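Local atomic coordinates of variable region-containing chitin-binding protein 3 (PDB entry 1XT5), a protein that probably binds chitin and may hydrolyse it, and is regarded as an immune-type receptor of innate immunity, seen here through its first immunoglobulin V-type domain. Residues 104-109 / 124-129. Numbering follows the deposited sequence.
Sequences GGRYWC and AKSVVL
S126 touches both R106 and W108, and the way these three fit together is a worked example of how side chains pack across the antiparallel F–G hairpin of an immunoglobulin V-type domain. CB of S126 sits over the centre of the six-membered ring of W108, 3.5 Å from its centroid and 9° off the ring normal, a CH-pi contact over the face. Its OG stands between the backbone N and the carbonyl carbon (chi1 79°), where it accepts a hydrogen bond from NH1 of R106, 2.8 Å from OG. This bond lies in the guanidinium plane, while CG2 of V128 covers one face of the same group, offset toward its rim and 3.5 Å from NH1. Thus serine and valine together hold the flat head of R106 by edge and face. At the far end of the ladder CB of A124 approaches CE3 of W108 obliquely.

On the interior face of the sheet, CE1 of Y107 meets CB of L129 at 3.7 Å, and the Y107 hydroxyl is hydrogen-bonded to the carbonyl O of D103, as in the tyrosine corner of immunoglobulin folds. C109 points the same way and forms the disulfide to C26 that ties the two sheets of the sandwich together.

Between the two faces runs the backbone ladder, with G105–L129, Y107–V127 and C109–K125 as hydrogen-bonded pairs. Strand 105-112 also bonds to strand 38-44, where W108 NE1 reaches the carbonyl O of G44; on the other edge of strand 122-132, the V128 backbone is hydrogen-bonded to T12 and V14. In the central pair, N of V127 donates to O of Y107 at 2.8 Å, and CA of S126 adds a C-H...O contact to that same oxygen at 3.2 Å.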
# COMPACT_ATOMS: atom_id res chain seq x y z
N GLY A 104 1.52 15.68 -0.52
CA GLY A 104 0.30 15.66 0.27
C GLY A 104 -0.85 15.15 -0.54
O GLY A 104 -0.96 15.35 -1.76
N GLY A 105 -1.78 14.47 0.13
CA GLY A 105 -2.90 13.90 -0.55
C GLY A 105 -3.40 12.65 0.13
O GLY A 105 -3.25 12.50 1.35
N ARG A 106 -3.97 11.77 -0.67
CA ARG A 106 -4.66 10.60 -0.17
C ARG A 106 -4.04 9.33 -0.75
O ARG A 106 -3.98 9.18 -1.99
CB ARG A 106 -6.14 10.66 -0.50
CG ARG A 106 -6.96 9.54 0.14
CD ARG A 106 -8.44 9.78 0.05
NE ARG A 106 -8.86 11.02 0.71
CZ ARG A 106 -9.17 11.17 1.96
NH1 ARG A 106 -9.07 10.15 2.81
NH2 ARG A 106 -9.57 12.33 2.43
N TYR A 107 -3.58 8.44 0.09
CA TYR A 107 -2.87 7.24 -0.28
C TYR A 107 -3.70 6.03 0.10
O TYR A 107 -4.00 5.81 1.27
CB TYR A 107 -1.50 7.20 0.42
CG TYR A 107 -0.54 8.22 -0.09
CD1 TYR A 107 -0.59 9.54 0.29
CD2 TYR A 107 0.46 7.88 -1.01
CE1 TYR A 107 0.28 10.48 -0.20
CE2 TYR A 107 1.36 8.78 -1.51
CZ TYR A 107 1.27 10.12 -1.08
OH TYR A 107 2.16 11.02 -1.58
N TRP A 108 -4.06 5.23 -0.89
CA TRP A 108 -4.85 4.03 -0.69
C TRP A 108 -3.94 2.83 -0.57
O TRP A 108 -3.14 2.57 -1.47
CB TRP A 108 -5.79 3.83 -1.90
CG TRP A 108 -6.83 4.90 -1.96
CD1 TRP A 108 -6.70 6.13 -2.56
CD2 TRP A 108 -8.12 4.87 -1.36
NE1 TRP A 108 -7.84 6.86 -2.37
CE2 TRP A 108 -8.72 6.13 -1.65
CE3 TRP A 108 -8.82 3.97 -0.62
CZ2 TRP A 108 -10.00 6.43 -1.21
CZ3 TRP A 108 -10.08 4.26 -0.19
CH2 TRP A 108 -10.68 5.50 -0.48
N CYS A 109 -4.11 2.09 0.54
CA CYS A 109 -3.51 0.77 0.71
C CYS A 109 -4.56 -0.24 0.23
O CYS A 109 -5.59 -0.39 0.86
CB CYS A 109 -3.18 0.56 2.17
SG CYS A 109 -2.38 -1.05 2.40
N ALA A 124 -9.52 -1.95 0.41
CA ALA A 124 -8.64 -0.79 0.39
C ALA A 124 -9.12 0.21 1.41
O ALA A 124 -10.32 0.39 1.59
CB ALA A 124 -8.63 -0.14 -1.01
N LYS A 125 -8.17 0.91 2.04
CA LYS A 125 -8.44 2.03 2.92
C LYS A 125 -7.42 3.11 2.63
O LYS A 125 -6.31 2.82 2.17
CB LYS A 125 -8.39 1.65 4.39
CG LYS A 125 -9.53 0.77 4.82
CD LYS A 125 -9.49 0.38 6.27
CE LYS A 125 -10.80 -0.17 6.82
NZ LYS A 125 -11.29 -1.31 6.04
N SER A 126 -7.78 4.36 2.94
CA SER A 126 -6.90 5.48 2.64
C SER A 126 -6.32 6.10 3.90
O SER A 126 -6.92 6.15 4.97
CB SER A 126 -7.58 6.55 1.80
OG SER A 126 -8.44 7.39 2.56
N VAL A 127 -5.11 6.64 3.71
CA VAL A 127 -4.38 7.40 4.71
C VAL A 127 -4.02 8.75 4.06
O VAL A 127 -3.40 8.77 3.01
CB VAL A 127 -3.09 6.67 5.14
CG1 VAL A 127 -2.43 7.42 6.27
CG2 VAL A 127 -3.40 5.24 5.58
N VAL A 128 -4.45 9.82 4.69
CA VAL A 128 -4.06 11.14 4.22
C VAL A 128 -2.69 11.49 4.67
O VAL A 128 -2.33 11.25 5.85
CB VAL A 128 -5.11 12.18 4.77
CG1 VAL A 128 -4.61 13.60 4.59
CG2 VAL A 128 -6.42 12.01 4.05
N LEU A 129 -1.92 12.07 3.79
CA LEU A 129 -0.61 12.63 4.10
C LEU A 129 -0.73 14.18 4.06
O LEU A 129 -1.05 14.72 3.02
CB LEU A 129 0.43 12.19 3.11
CG LEU A 129 1.84 12.79 3.33
CD1 LEU A 129 2.35 12.48 4.72
CD2 LEU A 129 2.74 12.30 2.21